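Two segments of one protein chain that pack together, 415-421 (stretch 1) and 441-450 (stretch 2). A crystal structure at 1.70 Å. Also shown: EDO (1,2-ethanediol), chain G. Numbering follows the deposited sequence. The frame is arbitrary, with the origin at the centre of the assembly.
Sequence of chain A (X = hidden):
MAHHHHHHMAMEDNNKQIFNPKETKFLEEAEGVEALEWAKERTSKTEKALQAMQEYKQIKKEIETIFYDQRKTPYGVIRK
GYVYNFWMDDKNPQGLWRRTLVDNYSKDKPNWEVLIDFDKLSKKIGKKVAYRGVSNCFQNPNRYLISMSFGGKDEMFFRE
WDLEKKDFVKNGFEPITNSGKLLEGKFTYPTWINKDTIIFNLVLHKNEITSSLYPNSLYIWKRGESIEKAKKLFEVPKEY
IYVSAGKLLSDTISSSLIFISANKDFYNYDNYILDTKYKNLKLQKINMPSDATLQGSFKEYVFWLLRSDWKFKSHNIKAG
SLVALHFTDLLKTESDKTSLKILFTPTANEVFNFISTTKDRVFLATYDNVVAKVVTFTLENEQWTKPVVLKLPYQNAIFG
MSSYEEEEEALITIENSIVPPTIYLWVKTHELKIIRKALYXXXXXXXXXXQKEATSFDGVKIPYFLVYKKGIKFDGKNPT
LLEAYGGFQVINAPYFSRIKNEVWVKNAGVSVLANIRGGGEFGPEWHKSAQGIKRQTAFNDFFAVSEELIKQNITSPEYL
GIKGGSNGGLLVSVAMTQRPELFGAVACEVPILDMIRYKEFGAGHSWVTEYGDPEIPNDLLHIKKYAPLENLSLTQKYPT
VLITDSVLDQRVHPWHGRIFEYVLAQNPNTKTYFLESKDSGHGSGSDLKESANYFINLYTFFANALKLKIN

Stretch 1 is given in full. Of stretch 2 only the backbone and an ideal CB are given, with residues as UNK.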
# COMPACT_ATOMS: atom_id res chain seq x y z
N GLU A 415 -1.35 -18.21 3.08
CA GLU A 415 -0.80 -18.03 4.42
C GLU A 415 -1.93 -17.74 5.40
O GLU A 415 -3.11 -17.57 5.00
CB GLU A 415 0.15 -16.82 4.46
CG GLU A 415 -0.56 -15.46 4.31
CD GLU A 415 0.43 -14.41 3.91
OE1 GLU A 415 0.91 -13.64 4.76
OE2 GLU A 415 0.78 -14.35 2.69
N ASN A 416 -1.56 -17.68 6.69
CA ASN A 416 -2.44 -17.05 7.66
C ASN A 416 -1.57 -16.38 8.70
O ASN A 416 -0.37 -16.34 8.60
CB ASN A 416 -3.52 -18.03 8.23
CG ASN A 416 -3.00 -19.02 9.26
OD1 ASN A 416 -2.00 -18.74 9.92
ND2 ASN A 416 -3.69 -20.18 9.43
N SER A 417 -2.17 -15.73 9.67
CA SER A 417 -1.37 -14.88 10.54
C SER A 417 -0.27 -15.64 11.30
O SER A 417 0.71 -15.02 11.69
CB SER A 417 -2.29 -14.15 11.52
OG SER A 417 -1.59 -13.20 12.31
N ILE A 418 -0.45 -16.95 11.50
CA ILE A 418 0.51 -17.73 12.30
C ILE A 418 1.17 -18.89 11.51
O ILE A 418 2.02 -19.59 12.04
CB ILE A 418 -0.07 -18.28 13.63
CG1 ILE A 418 -1.27 -19.20 13.40
CG2 ILE A 418 -0.42 -17.14 14.59
CD1 ILE A 418 -1.77 -19.94 14.63
N VAL A 419 0.82 -19.05 10.25
CA VAL A 419 1.40 -20.09 9.40
C VAL A 419 2.14 -19.41 8.24
O VAL A 419 1.53 -18.67 7.49
CB VAL A 419 0.31 -21.06 8.86
CG1 VAL A 419 1.00 -22.11 8.00
CG2 VAL A 419 -0.47 -21.71 10.01
N PRO A 420 3.47 -19.64 8.09
CA PRO A 420 4.19 -18.92 7.07
C PRO A 420 3.64 -19.23 5.66
O PRO A 420 3.10 -20.31 5.42
CB PRO A 420 5.64 -19.44 7.18
CG PRO A 420 5.76 -19.89 8.58
CD PRO A 420 4.39 -20.39 8.97
N PRO A 421 3.80 -18.26 4.75
CA PRO A 421 3.30 -18.44 3.40
C PRO A 421 3.96 -19.60 2.70
O PRO A 421 5.19 -19.87 2.89
CB PRO A 421 3.64 -17.13 2.69
CG PRO A 421 3.81 -16.14 3.83
CD PRO A 421 4.40 -16.94 4.95
N UNK A 441 12.26 -21.16 10.31
CA UNK A 441 11.49 -21.98 11.24
C UNK A 441 10.50 -21.13 12.04
O UNK A 441 10.87 -20.06 12.55
CB UNK A 441 12.43 -22.73 12.19
N UNK A 442 9.24 -21.54 12.09
CA UNK A 442 8.21 -20.90 12.92
C UNK A 442 7.19 -21.97 13.30
O UNK A 442 6.50 -22.51 12.44
CB UNK A 442 7.54 -19.73 12.19
N UNK A 443 7.13 -22.29 14.58
CA UNK A 443 6.34 -23.40 15.11
C UNK A 443 4.92 -22.91 15.38
O UNK A 443 4.60 -22.51 16.52
CB UNK A 443 6.97 -23.97 16.38
N UNK A 444 4.09 -22.97 14.35
CA UNK A 444 2.72 -22.45 14.39
C UNK A 444 1.84 -23.07 15.51
O UNK A 444 0.98 -22.40 16.05
CB UNK A 444 2.06 -22.70 13.03
N UNK A 445 2.10 -24.34 15.86
CA UNK A 445 1.36 -25.02 16.92
C UNK A 445 1.58 -24.44 18.30
O UNK A 445 0.82 -24.77 19.20
CB UNK A 445 1.74 -26.50 16.94
N UNK A 446 2.62 -23.62 18.50
CA UNK A 446 2.83 -22.98 19.80
C UNK A 446 1.99 -21.72 19.93
O UNK A 446 2.06 -21.09 20.98
CB UNK A 446 4.31 -22.65 20.00
N UNK A 447 1.24 -21.37 18.86
CA UNK A 447 0.41 -20.13 18.83
C UNK A 447 -1.08 -20.36 18.56
O UNK A 447 -1.51 -21.40 18.05
CB UNK A 447 0.95 -19.18 17.76
N UNK A 448 -1.88 -19.35 18.90
CA UNK A 448 -3.30 -19.37 18.64
C UNK A 448 -3.63 -18.13 17.83
O UNK A 448 -3.14 -17.04 18.14
CB UNK A 448 -4.11 -19.43 19.94
N UNK A 449 -4.49 -18.33 16.84
CA UNK A 449 -5.07 -17.29 16.02
C UNK A 449 -6.58 -17.38 16.23
O UNK A 449 -7.22 -18.41 15.86
CB UNK A 449 -4.68 -17.44 14.55
N UNK A 450 -7.17 -16.32 16.81
CA UNK A 450 -8.61 -16.28 16.98
C UNK A 450 -9.21 -15.11 16.21
O UNK A 450 -8.73 -13.97 16.31
CB UNK A 450 -8.97 -16.18 18.46
C1 EDO G . 4.04 -12.66 0.02
O1 EDO G . 3.58 -11.36 -0.31
C2 EDO G . 3.35 -13.21 1.25
O2 EDO G . 2.08 -12.60 1.41

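Position 441 has its CA-to-CB bond directed away from stretch 1, with nothing of that stretch in reach. Almost any residue would be tolerated, polar ones most readily; the deposited residue is Ser441.

At 442 the backbone is extended and CB points toward stretch 1, 4.0 Å from Pro420 CG. A proline ring offers a flat apolar surface, so leucine, methionine, valine or an aromatic would suit. The residue is Phe442. Chi1 in the t well carries the ring along stretch 1 until CE2 comes within 3.4 Å of Ile418 O. The carbonyl oxygen sits at the ring edge, near its plane, where the slightly positive ring hydrogens can face it.

Position 443 points away into space that stretch 1 leaves empty, which favours a polar or charged side chain. It is Asp443, whose backbone O accepts a hydrogen bond from the N of 446 (3.0 Å), helping to form the turn.

Position 444 is the most tightly defined. Its phi/psi of -57/-31 is helical, and CB points toward stretch 1, only 3.3 Å from Ile418 O. A bulky branched side chain looks awkward beside that oxygen, whereas a small donor, serine above all, or perhaps threonine or cysteine, could use it; alanine would fit but leave the acceptor unanswered. Ser444, with chi1 in the m well, donates from OG to Ile418 O at 2.6 Å, a short hydrogen bond.

Positions 445 and 446 complete the 3-10 segment beyond the reach of stretch 1, so polar residues are reasonable at both. They are Glu445, which points away, and Asn446.

At 447 the chain enters a strand, and CB, 4.0 Å from Ile418 CG2, faces an aliphatic side chain. Valine, isoleucine, leucine or an aromatic would suit. Tyr447 packs its CB 4.1 Å from Ile418 CG2, while its ring leads away from stretch 1.

Strand alternation turns 448 away, and a beta-branched residue suits its extended backbone; Val448 fills it.

Position 449 faces stretch 1 again, with CB 3.8 Å from Ile418 CD1 and 5.1 Å from Ser417 CB. A medium-sized aliphatic side chain would cover this surface well. Leu449 does so: CB meets Ile418 CD1 at 3.8 Å, both methyls, CD1 and CD2, lie 4.0 Å from Ser417 CB, and CD2 also reaches Asn416 CG at 4.1 Å.

Position 450 lies out of reach and leaves the choice open; Glu450 bonds elsewhere in the structure.

Stretch 2, residues 441-450: SFDSENYVLE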
# COMPACT_ATOMS: atom_id res chain seq x y z
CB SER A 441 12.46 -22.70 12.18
OG SER A 441 11.78 -23.18 13.30
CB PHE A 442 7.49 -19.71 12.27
CG PHE A 442 6.61 -18.96 13.22
CD1 PHE A 442 7.16 -18.11 14.17
CD2 PHE A 442 5.25 -19.15 13.22
CE1 PHE A 442 6.35 -17.45 15.10
CE2 PHE A 442 4.43 -18.48 14.11
CZ PHE A 442 4.97 -17.63 15.07
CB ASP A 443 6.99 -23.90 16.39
CG ASP A 443 6.26 -25.09 16.98
OD1 ASP A 443 5.46 -25.72 16.24
OD2 ASP A 443 6.49 -25.36 18.19
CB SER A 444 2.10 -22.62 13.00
OG SER A 444 2.97 -22.03 12.04
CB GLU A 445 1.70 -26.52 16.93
CG GLU A 445 1.06 -27.29 15.80
CD GLU A 445 0.91 -28.77 16.07
OE1 GLU A 445 1.28 -29.25 17.18
OE2 GLU A 445 0.42 -29.48 15.16
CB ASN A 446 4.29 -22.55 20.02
CG ASN A 446 5.20 -23.69 20.25
OD1 ASN A 446 4.75 -24.79 20.56
ND2 ASN A 446 6.52 -23.44 20.14
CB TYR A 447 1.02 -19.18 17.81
CG TYR A 447 2.45 -18.93 18.09
CD1 TYR A 447 2.83 -17.92 18.99
CD2 TYR A 447 3.44 -19.74 17.56
CE1 TYR A 447 4.17 -17.72 19.32
CE2 TYR A 447 4.78 -19.56 17.88
CZ TYR A 447 5.15 -18.54 18.74
OH TYR A 447 6.49 -18.40 19.05
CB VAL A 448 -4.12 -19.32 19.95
CG1 VAL A 448 -5.61 -19.33 19.62
CG2 VAL A 448 -3.77 -20.51 20.83
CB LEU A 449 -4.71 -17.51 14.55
CG LEU A 449 -5.50 -16.66 13.54
CD1 LEU A 449 -5.33 -15.16 13.86
CD2 LEU A 449 -5.10 -16.96 12.12
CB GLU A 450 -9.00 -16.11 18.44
CG GLU A 450 -8.96 -17.33 19.31
CD GLU A 450 -9.50 -16.97 20.67
OE1 GLU A 450 -8.71 -16.93 21.63
OE2 GLU A 450 -10.72 -16.63 20.75
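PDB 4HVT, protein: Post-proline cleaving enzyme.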